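Local coordinates for protein cysteine S-methyltransferase NleE (PDB 4R29) that probably methylates a zinc-finger cysteine of host TAB2 and TAB3, using S-adenosylmethionine, and so blocks NF-kappa-B activation, at residues N40-D43 and K44-I47; R68-S71 and Y72-M76. The protein carries 1 engineered substitution. All coordinates share one frame; numbering follows the deposited sequence.

Contact 1: residues N40-D43 and K44-I47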
loop_
_atom_site.group_PDB
_atom_site.type_symbol
_atom_site.label_atom_id
_atom_site.label_comp_id
_atom_site.label_asym_id
_atom_site.label_seq_id
_atom_site.Cartn_x
_atom_site.Cartn_y
_atom_site.Cartn_z
ATOM N N ASN A 40 4.923 -14.190 12.988
ATOM C CA ASN A 40 5.636 -14.816 11.886
ATOM C C ASN A 40 7.052 -14.257 11.765
ATOM O O ASN A 40 7.448 -13.354 12.516
ATOM C CB ASN A 40 4.875 -14.689 10.567
ATOM C CG ASN A 40 4.712 -13.244 10.110
ATOM O OD1 ASN A 40 5.633 -12.422 10.208
ATOM N ND2 ASN A 40 3.534 -12.935 9.597
ATOM N N ILE A 41 7.812 -14.799 10.820
ATOM C CA ILE A 41 9.232 -14.511 10.732
ATOM C C ILE A 41 9.473 -13.021 10.497
ATOM O O ILE A 41 10.508 -12.475 10.891
ATOM C CB ILE A 41 9.897 -15.373 9.638
ATOM C CG1 ILE A 41 11.416 -15.218 9.671
ATOM C CG2 ILE A 41 9.332 -15.046 8.262
ATOM C CD1 ILE A 41 12.118 -15.918 8.513
ATOM N N TYR A 42 8.496 -12.356 9.883
ATOM C CA TYR A 42 8.619 -10.936 9.565
ATOM C C TYR A 42 8.336 -10.082 10.773
ATOM O O TYR A 42 9.083 -9.152 11.075
ATOM C CB TYR A 42 7.691 -10.566 8.424
ATOM C CG TYR A 42 7.926 -11.429 7.221
ATOM C CD1 TYR A 42 9.089 -11.297 6.474
ATOM C CD2 TYR A 42 7.005 -12.399 6.851
ATOM C CE1 TYR A 42 9.316 -12.080 5.386
ATOM C CE2 TYR A 42 7.226 -13.192 5.763
ATOM C CZ TYR A 42 8.383 -13.029 5.030
ATOM O OH TYR A 42 8.608 -13.824 3.932
ATOM N N ASP A 43 7.261 -10.414 11.467
ATOM C CA ASP A 43 6.967 -9.791 12.745
ATOM C C ASP A 43 8.197 -9.780 13.656
ATOM O O ASP A 43 8.466 -8.792 14.339
ATOM C CB ASP A 43 5.829 -10.525 13.447
ATOM C CG ASP A 43 4.524 -10.461 12.680
ATOM O OD1 ASP A 43 4.334 -9.529 11.863
ATOM O OD2 ASP A 43 3.676 -11.352 12.908
ATOM N N LYS A 44 8.944 -10.880 13.654
ATOM C CA LYS A 44 10.068 -11.045 14.570
ATOM C C LYS A 44 11.200 -10.055 14.347
ATOM O O LYS A 44 12.018 -9.838 15.247
ATOM C CB LYS A 44 10.609 -12.471 14.526
ATOM C CG LYS A 44 9.703 -13.492 15.192
ATOM C CD LYS A 44 10.335 -14.882 15.172
ATOM C CE LYS A 44 9.334 -15.925 15.629
ATOM N NZ LYS A 44 8.554 -15.425 16.810
ATOM N N LYS A 45 11.264 -9.457 13.163
ATOM C CA LYS A 45 12.191 -8.344 12.974
ATOM C C LYS A 45 11.894 -7.218 13.967
ATOM O O LYS A 45 12.791 -6.449 14.308
ATOM C CB LYS A 45 12.134 -7.805 11.545
ATOM C CG LYS A 45 12.683 -8.747 10.491
ATOM C CD LYS A 45 12.317 -8.273 9.081
ATOM C CE LYS A 45 12.683 -9.323 8.036
ATOM N NZ LYS A 45 12.320 -8.900 6.648
ATOM N N TYR A 46 10.650 -7.138 14.446
ATOM C CA TYR A 46 10.194 -5.978 15.224
ATOM C C TYR A 46 9.644 -6.301 16.601
ATOM O O TYR A 46 9.514 -5.408 17.438
ATOM C CB TYR A 46 9.131 -5.180 14.450
ATOM C CG TYR A 46 9.492 -4.971 13.002
ATOM C CD1 TYR A 46 10.540 -4.140 12.645
ATOM C CD2 TYR A 46 8.796 -5.625 11.991
ATOM C CE1 TYR A 46 10.883 -3.958 11.324
ATOM C CE2 TYR A 46 9.133 -5.450 10.674
ATOM C CZ TYR A 46 10.177 -4.617 10.346
ATOM O OH TYR A 46 10.509 -4.441 9.026
ATOM N N ILE A 47 9.294 -7.559 16.834
ATOM C CA ILE A 47 8.729 -7.946 18.124
ATOM C C ILE A 47 9.266 -9.281 18.632
ATOM O O ILE A 47 9.995 -9.988 17.929
ATOM C CB ILE A 47 7.195 -8.013 18.077
ATOM C CG1 ILE A 47 6.738 -9.190 17.212
ATOM C CG2 ILE A 47 6.629 -6.703 17.559
ATOM C CD1 ILE A 47 5.233 -9.365 17.153
#
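K45 and Y42 lie alongside each other, side chains pointing the same way, where the chain turns from N40 to I47. K45 can be followed outward: CB sits 3.4 Å from Y42 O, CG and CD pass the same oxygen at growing distance, and the extended chain carries NZ to the edge of the Y42 ring, 4.0 Å from CD1. A lysine suits this place because its methylenes pack while its ammonium continues to a weak, long ion pair with D115. Backbone bonds close the turn. K44 N bonds to N40 O at 3.1 Å, K45 N bonds to Y42 O, and D43 O takes both Y46 N (2.7 Å) and I47 N (2.9 Å). N40 forms an Asx motif: its OD1 accepts D43 N at 2.9 Å over a nearly straight bond (172°), with a weaker one from Y42 N. An asparagine fits because its short amide folds back onto the chain. Elsewhere, I47 CD1 packs on D43 CB at 3.9 Å, while the D43 carboxylate turns away to R52 (salt bridge) and S116 (hydrogen bond). The chemistry implies a turn fixed by its main chain and the N40 amide, with the D43 carboxylate tying it to neighbouring loops.

Contact 2: residues R68-S71 and Y72-M76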
loop_
_atom_site.group_PDB
_atom_site.type_symbol
_atom_site.label_atom_id
_atom_site.label_comp_id
_atom_site.label_asym_id
_atom_site.label_seq_id
_atom_site.Cartn_x
_atom_site.Cartn_y
_atom_site.Cartn_z
ATOM N N ARG A 68 12.911 7.471 14.179
ATOM C CA ARG A 68 13.795 7.970 13.115
ATOM C C ARG A 68 13.055 8.134 11.779
ATOM O O ARG A 68 13.184 9.150 11.095
ATOM C CB ARG A 68 15.018 7.063 12.914
ATOM C CG ARG A 68 16.139 7.252 13.941
ATOM C CD ARG A 68 17.385 6.428 13.588
ATOM N NE ARG A 68 17.084 5.000 13.458
ATOM C CZ ARG A 68 17.255 4.103 14.427
ATOM N NH1 ARG A 68 17.737 4.476 15.606
ATOM N NH2 ARG A 68 16.944 2.827 14.219
ATOM N N ARG A 69 12.284 7.129 11.399
ATOM C CA ARG A 69 11.530 7.213 10.162
ATOM C C ARG A 69 10.480 8.330 10.233
ATOM O O ARG A 69 10.257 9.046 9.254
ATOM C CB ARG A 69 10.901 5.861 9.850
ATOM C CG ARG A 69 11.936 4.757 9.709
ATOM C CD ARG A 69 12.889 5.031 8.543
ATOM N NE ARG A 69 12.242 4.744 7.267
ATOM C CZ ARG A 69 12.687 5.164 6.090
ATOM N NH1 ARG A 69 13.784 5.896 6.018
ATOM N NH2 ARG A 69 12.037 4.846 4.985
ATOM N N PHE A 70 9.875 8.500 11.405
ATOM C CA PHE A 70 8.837 9.515 11.597
ATOM C C PHE A 70 9.391 10.934 11.427
ATOM O O PHE A 70 8.742 11.794 10.827
ATOM C CB PHE A 70 8.153 9.348 12.956
ATOM C CG PHE A 70 6.959 10.244 13.159
ATOM C CD1 PHE A 70 5.954 10.325 12.196
ATOM C CD2 PHE A 70 6.822 10.984 14.331
ATOM C CE1 PHE A 70 4.825 11.143 12.394
ATOM C CE2 PHE A 70 5.717 11.803 14.534
ATOM C CZ PHE A 70 4.712 11.882 13.562
ATOM N N SER A 71 10.604 11.162 11.928
ATOM C CA SER A 71 11.271 12.448 11.741
ATOM C C SER A 71 11.498 12.706 10.270
ATOM O O SER A 71 11.242 13.801 9.770
ATOM C CB SER A 71 12.623 12.465 12.453
ATOM O OG SER A 71 12.427 12.445 13.848
ATOM N N TYR A 72 12.024 11.696 9.591
ATOM C CA TYR A 72 12.226 11.763 8.153
ATOM C C TYR A 72 10.922 12.170 7.452
ATOM O O TYR A 72 10.932 13.029 6.580
ATOM C CB TYR A 72 12.737 10.409 7.654
ATOM C CG TYR A 72 12.631 10.158 6.158
ATOM C CD1 TYR A 72 12.918 11.149 5.235
ATOM C CD2 TYR A 72 12.280 8.915 5.674
ATOM C CE1 TYR A 72 12.839 10.907 3.864
ATOM C CE2 TYR A 72 12.200 8.666 4.319
ATOM C CZ TYR A 72 12.480 9.662 3.420
ATOM O OH TYR A 72 12.405 9.399 2.068
ATOM N N MET A 73 9.805 11.558 7.840
ATOM C CA MET A 73 8.520 11.845 7.202
ATOM C C MET A 73 8.022 13.269 7.466
ATOM O O MET A 73 7.445 13.930 6.587
ATOM C CB MET A 73 7.472 10.830 7.650
ATOM C CG MET A 73 7.690 9.436 7.074
ATOM S SD MET A 73 6.483 8.273 7.720
ATOM C CE MET A 73 7.001 6.742 6.931
ATOM N N LYS A 74 8.260 13.738 8.682
ATOM C CA LYS A 74 7.833 15.069 9.096
ATOM C C LYS A 74 8.593 16.133 8.331
ATOM O O LYS A 74 8.024 17.146 7.940
ATOM C CB LYS A 74 8.019 15.234 10.602
ATOM C CG LYS A 74 6.963 14.504 11.428
ATOM C CD LYS A 74 7.129 14.801 12.913
ATOM C CE LYS A 74 8.508 14.366 13.409
ATOM N NZ LYS A 74 8.690 14.728 14.845
ATOM N N THR A 75 9.880 15.885 8.099
ATOM C CA THR A 75 10.681 16.774 7.278
ATOM C C THR A 75 10.128 16.852 5.844
ATOM O O THR A 75 10.037 17.938 5.266
ATOM C CB THR A 75 12.185 16.348 7.260
ATOM O OG1 THR A 75 12.685 16.246 8.608
ATOM C CG2 THR A 75 13.029 17.383 6.493
ATOM N N MET A 76 9.754 15.704 5.273
ATOM C CA MET A 76 9.288 15.684 3.884
ATOM C C MET A 76 7.802 16.022 3.760
ATOM O O MET A 76 7.309 16.260 2.672
ATOM C CB MET A 76 9.555 14.323 3.243
ATOM C CG MET A 76 11.010 13.871 3.299
ATOM S SD MET A 76 12.112 15.134 2.656
ATOM C CE MET A 76 11.446 15.434 1.014
#
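Y72 holds CG trans to its own backbone N (chi1 163°), and R69 folds back at chi2 (-62°) and chi3, which brings the two side chains side by side. The R69 guanidinium therefore presents one face to Y72 CD2, which NH1 approaches to 3.4 Å, with the guanidinium and ring planes turned 41° apart. The contact is a tilted one and no parallel stack. An arginine suits the place because its flat, charged end can touch the ring while its N-H groups serve acceptors elsewhere: NE makes a salt bridge with D121. The Y72 hydroxyl hydrogen-bonds to E96, which also forms a long, weak ion pair with R69 NH2.

F70 and K74, one turn apart from each other, make the second pairing. K74 bends at chi3 and lays its aliphatic chain over a face of the F70 ring, offset toward the rim, in a CH-pi contact with CD 4.0 Å from the ring centroid. A lysine can give its methylenes to an aromatic ring in this way and still keep its ammonium at the surface.

The backbone keeps the regular i to i+4 bonding, from Y72 N to R68 O through T75 N to S71 O (3.0 Å). M73 CG also lies against R69 O, and its apolar side chain is buried, as befits the inward side.

All this belongs to the last turns of helix 59-76. M73 packs against W99 and I103 of helix 95-103 and against A124 and L125 of helix 120-125; F70 also touches A124, and Y72 leans on L100.

Contact 1 comes first along the chain, in the loop after helix 22-26; contact 2 follows in helix 59-76. Contact 1 ends on I47, the first residue of strand 47-48, which pairs with strand 56-57 just before helix 59-76. The contacts' centres are about 23 Å apart and their nearest atoms about 9 Å, so they do not touch. Both are peripheral: their centres lie 18 to 19 Å from the centre of the chain. Contact 2 packs on helix 95-103, which carries S98, a residue that binds S-adenosylmethionine; the M73 side chain is about 14 Å from the bound S-adenosylmethionine. Contact 1, by contrast, lies just before the region 49-52, probably used to bind TAB2 and TAB3, and D43 forms a salt bridge with R52 in it.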